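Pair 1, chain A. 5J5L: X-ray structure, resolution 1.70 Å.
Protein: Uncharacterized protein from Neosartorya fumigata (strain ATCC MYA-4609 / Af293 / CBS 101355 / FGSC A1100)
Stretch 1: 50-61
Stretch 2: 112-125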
# COMPACT_ATOMS: atom_id res chain seq x y z
N GLN A 50 -7.23 -1.78 -8.54
CA GLN A 50 -7.21 -2.76 -9.63
C GLN A 50 -6.97 -4.17 -9.09
O GLN A 50 -7.65 -5.12 -9.50
CB GLN A 50 -6.15 -2.40 -10.68
CG GLN A 50 -6.05 -3.40 -11.84
CD GLN A 50 -7.32 -3.45 -12.67
OE1 GLN A 50 -8.00 -4.47 -12.73
NE2 GLN A 50 -7.66 -2.33 -13.31
N ALA A 51 -6.01 -4.30 -8.18
CA ALA A 51 -5.71 -5.58 -7.52
C ALA A 51 -6.95 -6.13 -6.79
O ALA A 51 -7.27 -7.31 -6.90
CB ALA A 51 -4.54 -5.45 -6.57
N THR A 52 -7.64 -5.25 -6.06
CA THR A 52 -8.87 -5.63 -5.37
C THR A 52 -9.92 -6.16 -6.35
O THR A 52 -10.54 -7.21 -6.12
CB THR A 52 -9.43 -4.42 -4.59
OG1 THR A 52 -8.46 -4.00 -3.64
CG2 THR A 52 -10.70 -4.78 -3.88
N ALA A 53 -10.13 -5.44 -7.46
CA ALA A 53 -11.10 -5.86 -8.45
C ALA A 53 -10.74 -7.21 -9.06
O ALA A 53 -11.60 -8.07 -9.27
CB ALA A 53 -11.24 -4.80 -9.55
N ASP A 54 -9.46 -7.40 -9.36
CA ASP A 54 -8.99 -8.65 -9.92
C ASP A 54 -9.14 -9.80 -8.93
O ASP A 54 -9.49 -10.92 -9.32
CB ASP A 54 -7.52 -8.51 -10.38
CG ASP A 54 -7.39 -7.68 -11.66
OD1 ASP A 54 -8.39 -7.58 -12.41
OD2 ASP A 54 -6.31 -7.12 -11.93
N ALA A 55 -8.89 -9.53 -7.65
CA ALA A 55 -9.05 -10.55 -6.60
C ALA A 55 -10.52 -10.93 -6.46
O ALA A 55 -10.85 -12.12 -6.33
CB ALA A 55 -8.52 -10.04 -5.27
N LYS A 56 -11.40 -9.92 -6.49
CA LYS A 56 -12.86 -10.18 -6.43
C LYS A 56 -13.35 -11.02 -7.60
O LYS A 56 -14.35 -11.73 -7.47
CB LYS A 56 -13.65 -8.88 -6.37
CG LYS A 56 -13.53 -8.16 -5.04
CD LYS A 56 -14.49 -6.99 -4.98
CE LYS A 56 -14.29 -6.15 -3.74
NZ LYS A 56 -15.12 -4.92 -3.79
N ALA A 57 -12.65 -10.95 -8.73
CA ALA A 57 -13.02 -11.72 -9.92
C ALA A 57 -12.41 -13.13 -9.96
O ALA A 57 -12.65 -13.86 -10.93
CB ALA A 57 -12.62 -10.93 -11.16
N THR A 58 -11.69 -13.53 -8.92
CA THR A 58 -10.86 -14.73 -8.93
C THR A 58 -11.45 -15.85 -8.05
O THR A 58 -12.03 -15.58 -7.00
CB THR A 58 -9.43 -14.37 -8.49
OG1 THR A 58 -8.86 -13.50 -9.46
CG2 THR A 58 -8.55 -15.61 -8.37
N SER A 59 -11.33 -17.11 -8.51
CA SER A 59 -11.83 -18.27 -7.78
C SER A 59 -10.88 -18.72 -6.67
O SER A 59 -9.69 -18.39 -6.69
CB SER A 59 -12.04 -19.46 -8.73
OG SER A 59 -12.99 -19.14 -9.74
N ALA A 60 -11.41 -19.49 -5.72
CA ALA A 60 -10.61 -20.04 -4.63
C ALA A 60 -9.26 -20.53 -5.17
O ALA A 60 -9.21 -21.31 -6.13
CB ALA A 60 -11.34 -21.20 -3.96
N LEU A 61 -8.19 -20.06 -4.56
CA LEU A 61 -6.86 -20.29 -5.09
C LEU A 61 -6.36 -21.69 -4.76
O LEU A 61 -6.63 -22.22 -3.68
CB LEU A 61 -5.89 -19.26 -4.51
CG LEU A 61 -6.16 -17.79 -4.87
CD1 LEU A 61 -5.21 -16.87 -4.14
CD2 LEU A 61 -6.07 -17.55 -6.37
N SER A 112 -7.62 2.51 3.66
CA SER A 112 -8.91 1.94 3.28
C SER A 112 -8.79 0.98 2.11
O SER A 112 -9.35 -0.15 2.12
CB SER A 112 -9.90 3.06 2.93
OG SER A 112 -11.16 2.53 2.59
N LYS A 113 -8.07 1.42 1.09
CA LYS A 113 -7.94 0.65 -0.15
C LYS A 113 -7.09 -0.61 0.08
O LYS A 113 -7.41 -1.68 -0.46
CB LYS A 113 -7.39 1.52 -1.28
CG LYS A 113 -8.34 2.61 -1.73
CD LYS A 113 -7.70 3.53 -2.75
CE LYS A 113 -8.64 4.67 -3.11
NZ LYS A 113 -9.93 4.18 -3.68
N THR A 114 -6.04 -0.48 0.89
CA THR A 114 -5.18 -1.64 1.22
C THR A 114 -5.96 -2.66 2.07
O THR A 114 -5.86 -3.88 1.86
CB THR A 114 -3.93 -1.19 1.97
OG1 THR A 114 -3.20 -0.27 1.15
CG2 THR A 114 -3.03 -2.40 2.33
N ASP A 115 -6.76 -2.16 3.01
CA ASP A 115 -7.59 -3.06 3.82
C ASP A 115 -8.58 -3.84 2.94
O ASP A 115 -8.81 -5.04 3.16
CB ASP A 115 -8.32 -2.27 4.90
CG ASP A 115 -7.40 -1.80 6.01
OD1 ASP A 115 -6.25 -2.26 6.04
OD2 ASP A 115 -7.83 -0.98 6.86
N ALA A 116 -9.16 -3.17 1.94
CA ALA A 116 -10.10 -3.82 1.04
C ALA A 116 -9.40 -4.89 0.23
O ALA A 116 -9.96 -5.98 -0.01
CB ALA A 116 -10.76 -2.80 0.11
N LEU A 117 -8.19 -4.58 -0.24
CA LEU A 117 -7.39 -5.53 -1.00
C LEU A 117 -7.10 -6.77 -0.14
O LEU A 117 -7.28 -7.92 -0.59
CB LEU A 117 -6.08 -4.92 -1.49
CG LEU A 117 -5.08 -5.88 -2.16
CD1 LEU A 117 -5.70 -6.63 -3.33
CD2 LEU A 117 -3.84 -5.09 -2.57
N SER A 118 -6.65 -6.53 1.09
CA SER A 118 -6.34 -7.65 1.98
C SER A 118 -7.56 -8.53 2.21
O SER A 118 -7.47 -9.77 2.18
CB SER A 118 -5.80 -7.16 3.31
OG SER A 118 -5.66 -8.26 4.20
N GLY A 119 -8.70 -7.89 2.46
CA GLY A 119 -9.96 -8.62 2.63
C GLY A 119 -10.32 -9.50 1.45
O GLY A 119 -10.76 -10.65 1.62
N ALA A 120 -10.13 -8.97 0.24
CA ALA A 120 -10.43 -9.70 -0.99
C ALA A 120 -9.47 -10.88 -1.20
O ALA A 120 -9.89 -11.95 -1.66
CB ALA A 120 -10.39 -8.76 -2.19
N LEU A 121 -8.21 -10.71 -0.81
CA LEU A 121 -7.21 -11.78 -0.94
C LEU A 121 -7.45 -12.85 0.12
O LEU A 121 -7.32 -14.05 -0.15
CB LEU A 121 -5.79 -11.24 -0.82
CG LEU A 121 -5.34 -10.29 -1.93
CD1 LEU A 121 -3.97 -9.75 -1.60
CD2 LEU A 121 -5.37 -10.96 -3.29
N GLN A 122 -7.82 -12.43 1.32
CA GLN A 122 -8.19 -13.39 2.37
C GLN A 122 -9.33 -14.28 1.89
O GLN A 122 -9.36 -15.46 2.22
CB GLN A 122 -8.61 -12.69 3.66
CG GLN A 122 -7.45 -12.07 4.42
CD GLN A 122 -7.90 -11.30 5.65
OE1 GLN A 122 -8.69 -11.79 6.45
NE2 GLN A 122 -7.37 -10.07 5.80
N ASP A 123 -10.24 -13.72 1.10
CA ASP A 123 -11.46 -14.44 0.71
C ASP A 123 -11.14 -15.64 -0.18
O ASP A 123 -11.84 -16.66 -0.14
CB ASP A 123 -12.48 -13.50 0.03
CG ASP A 123 -13.34 -12.70 1.05
OD1 ASP A 123 -13.46 -13.12 2.23
OD2 ASP A 123 -13.90 -11.66 0.66
N ILE A 124 -10.07 -15.52 -0.97
CA ILE A 124 -9.69 -16.55 -1.94
C ILE A 124 -8.48 -17.41 -1.54
O ILE A 124 -8.18 -18.41 -2.18
CB ILE A 124 -9.49 -15.95 -3.35
CG1 ILE A 124 -8.35 -14.93 -3.37
CG2 ILE A 124 -10.80 -15.34 -3.83
CD1 ILE A 124 -8.06 -14.41 -4.76
N ALA A 125 -7.81 -17.02 -0.47
CA ALA A 125 -6.70 -17.80 0.07
C ALA A 125 -7.17 -19.06 0.81
O ALA A 125 -8.35 -19.18 1.20
CB ALA A 125 -5.88 -16.93 1.01
O HOH W 1 -8.99 -1.36 -2.89
O HOH W 2 -12.03 -11.80 -3.38
O HOH W 3 -8.10 -21.27 -1.64

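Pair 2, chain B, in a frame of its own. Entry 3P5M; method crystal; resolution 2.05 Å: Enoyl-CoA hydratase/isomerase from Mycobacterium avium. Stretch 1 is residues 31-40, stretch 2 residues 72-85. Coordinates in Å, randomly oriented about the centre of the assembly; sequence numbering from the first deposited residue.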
# COMPACT_ATOMS: atom_id res chain seq x y z
N ASP B 31 8.09 -32.24 -19.65
CA ASP B 31 8.37 -33.65 -19.38
C ASP B 31 9.87 -33.86 -19.20
O ASP B 31 10.66 -32.93 -19.31
CB ASP B 31 7.75 -34.59 -20.45
CG ASP B 31 8.38 -34.46 -21.84
OD1 ASP B 31 9.18 -33.56 -22.16
OD2 ASP B 31 8.05 -35.35 -22.64
N THR B 32 10.26 -35.10 -18.91
CA THR B 32 11.66 -35.38 -18.59
C THR B 32 12.65 -35.01 -19.70
O THR B 32 13.61 -34.33 -19.41
CB THR B 32 11.87 -36.83 -18.12
OG1 THR B 32 10.91 -37.10 -17.11
CG2 THR B 32 13.31 -37.02 -17.58
N PRO B 33 12.43 -35.48 -20.96
CA PRO B 33 13.34 -35.03 -22.02
C PRO B 33 13.51 -33.51 -22.01
O PRO B 33 14.64 -33.01 -22.06
CB PRO B 33 12.63 -35.45 -23.32
CG PRO B 33 11.57 -36.46 -22.92
CD PRO B 33 11.55 -36.57 -21.42
N MET B 34 12.40 -32.78 -21.93
CA MET B 34 12.43 -31.32 -21.98
C MET B 34 13.26 -30.73 -20.85
O MET B 34 14.06 -29.80 -21.07
CB MET B 34 11.01 -30.77 -21.98
CG MET B 34 10.89 -29.27 -22.13
SD MET B 34 9.17 -28.89 -22.45
CE MET B 34 9.17 -27.09 -22.49
N LEU B 35 13.09 -31.28 -19.65
CA LEU B 35 13.84 -30.80 -18.47
C LEU B 35 15.33 -31.07 -18.58
O LEU B 35 16.14 -30.18 -18.31
CB LEU B 35 13.27 -31.40 -17.17
CG LEU B 35 11.86 -30.97 -16.76
CD1 LEU B 35 11.35 -31.80 -15.59
CD2 LEU B 35 11.82 -29.50 -16.42
N GLU B 36 15.68 -32.30 -18.97
CA GLU B 36 17.09 -32.69 -19.15
C GLU B 36 17.78 -31.83 -20.19
O GLU B 36 18.91 -31.41 -20.00
CB GLU B 36 17.21 -34.17 -19.51
CG GLU B 36 17.48 -35.06 -18.32
CD GLU B 36 17.53 -36.55 -18.68
OE1 GLU B 36 17.98 -36.89 -19.80
OE2 GLU B 36 17.11 -37.39 -17.85
N GLU B 37 17.08 -31.59 -21.30
CA GLU B 37 17.55 -30.67 -22.32
C GLU B 37 17.85 -29.27 -21.77
O GLU B 37 18.93 -28.72 -21.97
CB GLU B 37 16.51 -30.59 -23.46
CG GLU B 37 16.93 -29.67 -24.63
CD GLU B 37 17.97 -30.28 -25.55
OE1 GLU B 37 18.34 -31.45 -25.34
OE2 GLU B 37 18.42 -29.60 -26.49
N LEU B 38 16.87 -28.71 -21.06
CA LEU B 38 17.00 -27.41 -20.45
C LEU B 38 18.26 -27.32 -19.58
O LEU B 38 19.03 -26.36 -19.64
CB LEU B 38 15.74 -27.15 -19.62
CG LEU B 38 15.50 -25.84 -18.86
CD1 LEU B 38 15.76 -24.65 -19.74
CD2 LEU B 38 14.07 -25.80 -18.33
N SER B 39 18.45 -28.35 -18.75
CA SER B 39 19.48 -28.38 -17.73
C SER B 39 20.93 -28.29 -18.29
O SER B 39 21.80 -27.66 -17.67
CB SER B 39 19.30 -29.62 -16.84
OG SER B 39 20.37 -29.76 -15.92
N VAL B 40 21.18 -28.92 -19.45
CA VAL B 40 22.53 -28.93 -20.01
C VAL B 40 22.85 -27.58 -20.64
O VAL B 40 23.98 -27.08 -20.51
CB VAL B 40 22.80 -30.08 -21.02
CG1 VAL B 40 22.75 -31.46 -20.32
CG2 VAL B 40 21.86 -30.00 -22.25
N GLY B 72 4.47 -41.02 -16.99
CA GLY B 72 4.56 -41.98 -15.87
C GLY B 72 5.94 -42.12 -15.25
O GLY B 72 6.22 -43.04 -14.48
N ASP B 73 6.80 -41.16 -15.57
CA ASP B 73 8.18 -41.17 -15.14
C ASP B 73 8.32 -40.29 -13.86
O ASP B 73 8.98 -39.25 -13.91
CB ASP B 73 9.03 -40.60 -16.30
CG ASP B 73 10.52 -40.56 -16.00
OD1 ASP B 73 11.00 -41.50 -15.31
OD2 ASP B 73 11.20 -39.60 -16.42
N THR B 74 7.71 -40.69 -12.74
CA THR B 74 7.54 -39.75 -11.61
C THR B 74 8.86 -39.37 -10.95
O THR B 74 9.13 -38.18 -10.75
CB THR B 74 6.53 -40.24 -10.53
OG1 THR B 74 5.23 -40.28 -11.10
CG2 THR B 74 6.49 -39.29 -9.33
N ALA B 75 9.67 -40.38 -10.62
CA ALA B 75 10.95 -40.16 -9.96
C ALA B 75 11.90 -39.49 -10.92
O ALA B 75 12.65 -38.59 -10.53
CB ALA B 75 11.55 -41.46 -9.46
N GLY B 76 11.84 -39.93 -12.18
CA GLY B 76 12.63 -39.34 -13.28
C GLY B 76 12.38 -37.85 -13.49
O GLY B 76 13.31 -37.07 -13.60
N ALA B 77 11.11 -37.46 -13.57
CA ALA B 77 10.71 -36.07 -13.78
C ALA B 77 11.13 -35.22 -12.58
O ALA B 77 11.65 -34.12 -12.74
CB ALA B 77 9.21 -35.99 -13.99
N ALA B 78 10.90 -35.75 -11.39
CA ALA B 78 11.15 -35.06 -10.14
C ALA B 78 12.64 -34.75 -10.05
O ALA B 78 13.04 -33.61 -9.75
CB ALA B 78 10.68 -35.92 -8.94
N ASP B 79 13.45 -35.77 -10.35
CA ASP B 79 14.93 -35.61 -10.39
C ASP B 79 15.39 -34.57 -11.42
O ASP B 79 16.23 -33.71 -11.12
CB ASP B 79 15.66 -36.95 -10.63
CG ASP B 79 15.52 -37.93 -9.44
OD1 ASP B 79 15.20 -37.53 -8.29
OD2 ASP B 79 15.75 -39.14 -9.67
N ALA B 80 14.87 -34.66 -12.64
CA ALA B 80 15.27 -33.71 -13.69
C ALA B 80 14.89 -32.25 -13.32
O ALA B 80 15.73 -31.30 -13.44
CB ALA B 80 14.70 -34.14 -15.08
N ALA B 81 13.65 -32.07 -12.85
CA ALA B 81 13.13 -30.77 -12.37
C ALA B 81 13.98 -30.21 -11.24
O ALA B 81 14.32 -29.03 -11.22
CB ALA B 81 11.72 -30.92 -11.93
N ASN B 82 14.34 -31.08 -10.30
CA ASN B 82 15.26 -30.71 -9.24
C ASN B 82 16.61 -30.22 -9.76
O ASN B 82 17.14 -29.19 -9.30
CB ASN B 82 15.42 -31.85 -8.21
CG ASN B 82 14.19 -31.99 -7.30
OD1 ASN B 82 13.40 -31.04 -7.17
ND2 ASN B 82 14.05 -33.14 -6.65
N ARG B 83 17.15 -30.94 -10.75
CA ARG B 83 18.47 -30.57 -11.28
C ARG B 83 18.43 -29.27 -12.09
O ARG B 83 19.41 -28.55 -12.11
CB ARG B 83 19.10 -31.72 -12.08
CG ARG B 83 19.82 -32.78 -11.16
CD ARG B 83 19.58 -34.24 -11.61
NE ARG B 83 19.27 -34.26 -13.05
CZ ARG B 83 18.85 -35.33 -13.72
NH1 ARG B 83 18.73 -36.49 -13.09
NH2 ARG B 83 18.57 -35.23 -15.03
N VAL B 84 17.29 -28.97 -12.73
CA VAL B 84 17.16 -27.69 -13.46
C VAL B 84 17.31 -26.54 -12.46
O VAL B 84 18.09 -25.62 -12.67
CB VAL B 84 15.81 -27.58 -14.22
CG1 VAL B 84 15.55 -26.16 -14.71
CG2 VAL B 84 15.78 -28.57 -15.42
N VAL B 85 16.58 -26.64 -11.36
CA VAL B 85 16.60 -25.59 -10.34
C VAL B 85 18.01 -25.43 -9.73
O VAL B 85 18.49 -24.33 -9.56
CB VAL B 85 15.53 -25.84 -9.25
CG1 VAL B 85 15.77 -24.90 -8.04
CG2 VAL B 85 14.11 -25.71 -9.86
O HOH W 4 17.33 -31.81 -15.73

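The sharpest difference lies at one matched threonine. In pair 2 the hydroxyl of B:Thr32 donates a hydrogen bond straight to the other stretch, with B:Thr32 OG1 2.6 Å from B:Asp73 OD2. In pair 1 the hydroxyl of A:Thr52 is hydrogen-bonded to the other stretch only through water 1. A:Thr52 OG1 donates to water 1 at 2.8 Å, and that water donates to A:Lys113 O at 2.9 Å. A:Lys113 and B:Asp73 are matched positions, though their CA atoms lie 1.1 Å apart after superposition. B:Asp73 is the N-cap residue of its helix, and its carboxylate takes the bond directly. A:Lys113 lies within a helix and offers its backbone carbonyl to the water.

The shared geometry is a pair of nearly parallel helices. The axes approach to 8.7 Å in both pairs. They cross at 20° in pair 1 and 23° in pair 2. The backbones superpose with an RMSD of 0.2 Å over 14 central residues. Such close axes leave little space, and alanine fills one side of the central contact in both. A:Ala120 matches B:Ala80, with CA atoms 0.1 Å apart and side-chain centres equally close.

Facing this alanine, A:Ala55 matches B:Leu35. In pair 1, A:Ala55 CB meets A:Ala120 CB at 3.8 Å. In pair 2, B:Leu35 CB meets B:Ala80 CB at 3.7 Å. The distances from A:Ala55 CA to A:Ala120 CA and from B:Leu35 CA to B:Ala80 CA are both 5.8 Å. The longer leucine runs on into a hole formed by B:Ala77, B:Ala80, B:Ala81 and B:Val84. B:Leu35 CD1 lies 3.8 Å from B:Ala81 CB.

Pair 1 places its bulk on the other helix. A:Leu117 and A:Leu121 match B:Ala77 and B:Ala81. A:Leu121 CD2 reaches A:Ala55 CB at 3.8 Å. At the A:Ala55 and A:Leu121 positions the large and small residues are exchanged: B:Leu35 faces B:Ala81. Separately, A:Leu117 CD1 reaches A:Ala51 CB at 3.6 Å.

A:Ile124 matches B:Val84. Both are the most heavily covered residues of their pairs. B:Val84 packs CG1 against B:Leu38 CD2 at 3.9 Å. A:Ile124 CD1 lies 3.8 Å from A:Thr58 CG2, at the position matched to B:Leu38. Past this position the first stretches part. Helix 32-40 continues in pair 2, while the helix of pair 1 ends at A:Lys56. The following loop returns to A:Ile124, where A:Leu61 N donates to A:Ile124 O at 2.9 Å. A:Leu61 CD1 also packs on A:Ile124 CG1 at 3.8 Å.

At the exposed margin, A:Lys56 matches B:Glu36. A:Lys56 CG lies 4.3 Å from A:Ala120 CB. B:Glu36 adds a long salt bridge, B:Glu36 OE2 to B:Arg83 NH2 at 3.8 Å. The position matched to B:Arg83 is A:Asp123, which makes no contact with its other stretch.

In each pair a water lies between the matched carbonyls. Water 2 lies 2.7 Å from A:Ala120 O and 3.2 Å from A:Ala55 O. Water 4 donates to B:Ala80 O at 2.8 Å and weakly to B:Leu35 O at 3.3 Å.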